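Local coordinates for hemolysin (Enterococcus faecalis, PDB 2R2Z), which is probably a membrane protein of the UPF0053 family, tentatively linked as a whole to flavin adenine dinucleotide binding, and is present here as its transporter-associated domain, at residues L37-V42 and I50-T55; D43-Y48 and I70-E75. All coordinates share one frame; numbering follows the deposited sequence.

Contact 1: residues L37-V42 and I50-T55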
loop_
_atom_site.group_PDB
_atom_site.type_symbol
_atom_site.label_atom_id
_atom_site.label_comp_id
_atom_site.label_asym_id
_atom_site.label_seq_id
_atom_site.Cartn_x
_atom_site.Cartn_y
_atom_site.Cartn_z
ATOM N N LEU A 37 -5.549 9.535 -1.673
ATOM C CA LEU A 37 -6.289 8.312 -1.395
ATOM C C LEU A 37 -7.361 8.540 -0.354
ATOM O O LEU A 37 -7.133 9.244 0.636
ATOM C CB LEU A 37 -5.332 7.215 -0.908
ATOM C CG LEU A 37 -4.131 6.899 -1.794
ATOM C CD1 LEU A 37 -3.369 5.687 -1.228
ATOM C CD2 LEU A 37 -4.546 6.642 -3.246
ATOM N N HIS A 38 -8.527 7.940 -0.558
ATOM C CA HIS A 38 -9.604 8.011 0.427
ATOM C C HIS A 38 -10.392 6.726 0.367
ATOM O O HIS A 38 -10.635 6.212 -0.731
ATOM C CB HIS A 38 -10.581 9.148 0.122
ATOM C CG HIS A 38 -9.974 10.517 0.137
ATOM N ND1 HIS A 38 -9.572 11.151 1.297
ATOM C CD2 HIS A 38 -9.720 11.383 -0.871
ATOM C CE1 HIS A 38 -9.093 12.347 0.998
ATOM N NE2 HIS A 38 -9.200 12.527 -0.307
HETATM N N MSE A 39 -10.827 6.244 1.527
HETATM C CA MSE A 39 -11.671 5.061 1.622
HETATM C C MSE A 39 -12.414 5.099 2.958
HETATM O O MSE A 39 -11.786 5.163 4.018
HETATM C CB MSE A 39 -10.833 3.782 1.509
HETATM C CG MSE A 39 -11.649 2.493 1.553
HETATM SE SE MSE A 39 -10.505 0.949 1.275
HETATM C CE MSE A 39 -10.132 1.168 -0.644
ATOM N N SER A 40 -13.744 5.040 2.927
ATOM C CA SER A 40 -14.511 5.081 4.170
ATOM C C SER A 40 -14.386 3.792 4.968
ATOM O O SER A 40 -14.271 2.704 4.407
ATOM C CB SER A 40 -15.977 5.406 3.899
ATOM O OG SER A 40 -16.086 6.727 3.416
ATOM N N ASP A 41 -14.400 3.943 6.294
ATOM C CA ASP A 41 -14.411 2.821 7.236
ATOM C C ASP A 41 -13.152 1.955 7.212
ATOM O O ASP A 41 -13.160 0.834 7.726
ATOM C CB ASP A 41 -15.658 1.949 7.020
ATOM C CG ASP A 41 -16.966 2.684 7.309
ATOM O OD1 ASP A 41 -16.971 3.675 8.073
ATOM O OD2 ASP A 41 -18.000 2.256 6.756
ATOM N N VAL A 42 -12.083 2.476 6.610
ATOM C CA VAL A 42 -10.796 1.792 6.535
ATOM C C VAL A 42 -9.768 2.851 6.858
ATOM O O VAL A 42 -9.816 3.951 6.307
ATOM C CB VAL A 42 -10.548 1.225 5.124
ATOM C CG1 VAL A 42 -9.176 0.618 5.033
ATOM C CG2 VAL A 42 -11.627 0.187 4.765
ATOM N N ILE A 50 -5.986 -4.354 0.621
ATOM C CA ILE A 50 -6.784 -5.573 0.686
ATOM C C ILE A 50 -8.194 -5.322 0.139
ATOM O O ILE A 50 -8.687 -6.080 -0.698
ATOM C CB ILE A 50 -6.818 -6.153 2.127
ATOM C CG1 ILE A 50 -5.453 -6.754 2.516
ATOM C CG2 ILE A 50 -7.977 -7.167 2.296
ATOM C CD1 ILE A 50 -4.912 -7.855 1.588
ATOM N N THR A 51 -8.816 -4.231 0.584
ATOM C CA THR A 51 -10.164 -3.880 0.144
ATOM C C THR A 51 -10.173 -3.634 -1.363
ATOM O O THR A 51 -11.044 -4.132 -2.064
ATOM C CB THR A 51 -10.679 -2.639 0.867
ATOM O OG1 THR A 51 -10.692 -2.894 2.279
ATOM C CG2 THR A 51 -12.109 -2.296 0.405
ATOM N N ALA A 52 -9.201 -2.875 -1.864
ATOM C CA ALA A 52 -9.158 -2.540 -3.284
ATOM C C ALA A 52 -8.941 -3.776 -4.152
ATOM O O ALA A 52 -9.543 -3.893 -5.225
ATOM C CB ALA A 52 -8.091 -1.515 -3.547
ATOM N N LEU A 53 -8.086 -4.695 -3.709
ATOM C CA LEU A 53 -7.833 -5.938 -4.452
ATOM C C LEU A 53 -9.066 -6.830 -4.476
ATOM O O LEU A 53 -9.328 -7.514 -5.471
ATOM C CB LEU A 53 -6.668 -6.717 -3.840
ATOM C CG LEU A 53 -5.279 -6.107 -4.007
ATOM C CD1 LEU A 53 -4.309 -6.893 -3.136
ATOM C CD2 LEU A 53 -4.833 -6.080 -5.468
ATOM N N GLY A 54 -9.796 -6.839 -3.369
ATOM C CA GLY A 54 -11.012 -7.634 -3.230
ATOM C C GLY A 54 -10.784 -9.071 -2.794
ATOM O O GLY A 54 -11.746 -9.802 -2.553
ATOM N N THR A 55 -9.516 -9.473 -2.698
ATOM C CA THR A 55 -9.141 -10.839 -2.322
ATOM C C THR A 55 -7.822 -10.757 -1.569
ATOM O O THR A 55 -6.967 -9.948 -1.909
ATOM C CB THR A 55 -8.950 -11.742 -3.562
ATOM O OG1 THR A 55 -10.190 -11.875 -4.261
ATOM C CG2 THR A 55 -8.489 -13.146 -3.164
#
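M39 meets T51 where the loop joining helices 26-33 and 45-53 of this alpha+beta transporter-associated domain, two helices against an antiparallel sheet, runs past the second helix. The loop closes here in a type II beta turn from M39 to V42, and M39, a selenomethionine, sends its side chain from the start of that turn toward the helix. Its CB and CG run outward in an extended line, with chi1 -178° and chi2 176°, and carry the selenium across to T51. There SE lies 3.6 Å from T51 CB and 3.7 Å from T51 CG2, so the two side chains come tip to tip. At chi3 (-72°) the chain bends, and CE stays 4.1 Å from both T51 CB and T51 CG2, then stands 4.4 Å from A52 CB while also packing on the ring of Y48. T51 keeps its hydroxyl on its own helix, hydrogen-bonded to G47 O, and offers M39 its carbon side. No hydrogen bond crosses between the segments, and only 130 Å² is buried in total, as suits a van der Waals contact near the surface. V42 slides past T51 in the opposite direction, leaving its CG2 4.1 Å from T51 OG1.

Contact 2: residues D43-Y48 and I70-E75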
loop_
_atom_site.group_PDB
_atom_site.type_symbol
_atom_site.label_atom_id
_atom_site.label_comp_id
_atom_site.label_asym_id
_atom_site.label_seq_id
_atom_site.Cartn_x
_atom_site.Cartn_y
_atom_site.Cartn_z
ATOM N N ASP A 43 -8.836 2.529 7.750
ATOM C CA ASP A 43 -7.889 3.533 8.208
ATOM C C ASP A 43 -6.436 3.306 7.801
ATOM O O ASP A 43 -5.690 4.267 7.759
ATOM C CB ASP A 43 -8.004 3.705 9.727
ATOM C CG ASP A 43 -9.350 4.269 10.139
ATOM O OD1 ASP A 43 -9.792 5.276 9.535
ATOM O OD2 ASP A 43 -9.950 3.707 11.067
ATOM N N THR A 44 -6.062 2.061 7.507
ATOM C CA THR A 44 -4.658 1.748 7.238
ATOM C C THR A 44 -4.421 1.380 5.783
ATOM O O THR A 44 -5.353 1.017 5.056
ATOM C CB THR A 44 -4.147 0.588 8.113
ATOM O OG1 THR A 44 -4.778 -0.625 7.693
ATOM C CG2 THR A 44 -4.439 0.831 9.594
HETATM N N MSE A 45 -3.156 1.455 5.381
HETATM C CA MSE A 45 -2.765 1.077 4.026
HETATM C C MSE A 45 -2.944 -0.402 3.754
HETATM O O MSE A 45 -3.298 -0.772 2.641
HETATM C CB MSE A 45 -1.340 1.530 3.707
HETATM C CG MSE A 45 -1.219 3.062 3.621
HETATM SE SE MSE A 45 -2.349 3.853 2.232
HETATM C CE MSE A 45 -1.509 3.045 0.667
ATOM N N ALA A 46 -2.756 -1.245 4.765
ATOM C CA ALA A 46 -3.075 -2.672 4.609
ATOM C C ALA A 46 -4.558 -2.877 4.282
ATOM O O ALA A 46 -4.919 -3.623 3.366
ATOM C CB ALA A 46 -2.720 -3.466 5.862
ATOM N N GLY A 47 -5.428 -2.224 5.049
ATOM C CA GLY A 47 -6.862 -2.328 4.825
ATOM C C GLY A 47 -7.219 -1.768 3.465
ATOM O O GLY A 47 -8.062 -2.322 2.758
ATOM N N TYR A 48 -6.582 -0.663 3.081
ATOM C CA TYR A 48 -6.838 -0.038 1.791
ATOM C C TYR A 48 -6.567 -1.020 0.649
ATOM O O TYR A 48 -7.423 -1.246 -0.216
ATOM C CB TYR A 48 -5.965 1.215 1.652
ATOM C CG TYR A 48 -6.206 1.966 0.361
ATOM C CD1 TYR A 48 -7.134 3.012 0.303
ATOM C CD2 TYR A 48 -5.530 1.612 -0.803
ATOM C CE1 TYR A 48 -7.366 3.678 -0.897
ATOM C CE2 TYR A 48 -5.771 2.262 -2.005
ATOM C CZ TYR A 48 -6.678 3.295 -2.046
ATOM O OH TYR A 48 -6.862 3.922 -3.252
ATOM N N ILE A 70 -0.260 6.091 -8.996
ATOM C CA ILE A 70 0.314 5.179 -8.008
ATOM C C ILE A 70 0.034 3.716 -8.379
ATOM O O ILE A 70 -1.077 3.405 -8.835
ATOM C CB ILE A 70 -0.309 5.458 -6.610
ATOM C CG1 ILE A 70 -0.385 6.970 -6.340
ATOM C CG2 ILE A 70 0.443 4.709 -5.507
ATOM C CD1 ILE A 70 -1.272 7.341 -5.166
ATOM N N LYS A 71 1.005 2.850 -8.131
ATOM C CA LYS A 71 0.763 1.424 -8.152
ATOM C C LYS A 71 1.130 0.873 -6.780
ATOM O O LYS A 71 2.245 1.099 -6.288
ATOM C CB LYS A 71 1.569 0.734 -9.246
ATOM C CG LYS A 71 1.296 -0.765 -9.287
ATOM C CD LYS A 71 1.835 -1.440 -10.526
ATOM C CE LYS A 71 3.223 -1.920 -10.297
ATOM N NZ LYS A 71 4.164 -0.799 -10.354
ATOM N N LEU A 72 0.185 0.158 -6.169
ATOM C CA LEU A 72 0.369 -0.453 -4.847
ATOM C C LEU A 72 0.448 -1.962 -5.028
ATOM O O LEU A 72 -0.446 -2.546 -5.635
ATOM C CB LEU A 72 -0.823 -0.123 -3.959
ATOM C CG LEU A 72 -1.062 1.351 -3.655
ATOM C CD1 LEU A 72 -2.388 1.486 -2.906
ATOM C CD2 LEU A 72 0.073 1.939 -2.846
ATOM N N THR A 73 1.490 -2.574 -4.496
ATOM C CA THR A 73 1.677 -4.014 -4.635
ATOM C C THR A 73 1.735 -4.637 -3.260
ATOM O O THR A 73 2.330 -4.083 -2.340
ATOM C CB THR A 73 2.980 -4.326 -5.406
ATOM O OG1 THR A 73 2.911 -3.713 -6.698
ATOM C CG2 THR A 73 3.196 -5.825 -5.558
ATOM N N ALA A 74 1.126 -5.807 -3.100
ATOM C CA ALA A 74 1.201 -6.528 -1.842
ATOM C C ALA A 74 2.552 -7.221 -1.802
ATOM O O ALA A 74 2.718 -8.304 -2.391
ATOM C CB ALA A 74 0.060 -7.554 -1.770
ATOM N N GLU A 75 3.512 -6.629 -1.098
ATOM C CA GLU A 75 4.884 -7.108 -1.141
ATOM C C GLU A 75 5.157 -8.254 -0.186
ATOM O O GLU A 75 5.909 -9.166 -0.516
ATOM C CB GLU A 75 5.844 -5.954 -0.874
ATOM C CG GLU A 75 7.263 -6.287 -1.253
ATOM C CD GLU A 75 7.421 -6.637 -2.741
ATOM O OE1 GLU A 75 6.658 -6.156 -3.624
ATOM O OE2 GLU A 75 8.316 -7.414 -3.042
#
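M45 and Y48, from the first turn of helix 45-53, pack on L72 of strand 70-78. T44 opens that helix. As the N-cap residue, it takes the G47 N-H on OG1 at 3.2 Å, which satisfies an amide of the first turn, while its carbonyl O receives Y48 N at 2.9 Å. M45, a selenomethionine, follows. Its CA-CB bond does not aim at the strand, but successive bends at chi2 (-60°) and chi3 (-64°) fold the chain so that the CE methyl reaches L72, 4.0 Å from both CD1 and CD2. Three residues on comes Y48. With CG anti to the backbone N (chi1 -178°), the ring reaches the same leucine, and CE2 lies 3.6 Å and CD2 3.8 Å from L72 CD1. That methyl approaches the ring obliquely. Both M45 and Y48 cross L72 at about a right angle. By these distances CD1 is shared by the two, while CD2 meets M45 alone of the pair. V87 of the adjacent strand 81-89 also touches L72; I26 touches both helix residues from helix 26-33. All three touching residues are buried and no hydrogen bond joins the segments. The helix is therefore held against the sheet here by dispersion and exclusion of water, while the G47 and Y48 amides are paired at the cap and M45 and A46 have backbone hydrogen bonds with M24 and G22.

In the fold
Both contacts use helix 45-53, but at different depths. Contact 2 lies about 2 Å from the centre of the chain, measured between centres, and joins the helix's first turn to the antiparallel sheet through buried residues alone. Contact 1 is centred about 10 Å from the chain centre, none of its touching residues is buried, and it ties the preceding loop to a later turn. Neither has a hydrogen bond between its segments, and both are apolar in character; contact 1 has a polar residue at its edge, whose hydroxyl is satisfied within its own helix. They meet at Y48: V42 CG1 lies 3.5 Å from Y48 N, and L37 CD2 3.6 Å from Y48 OH.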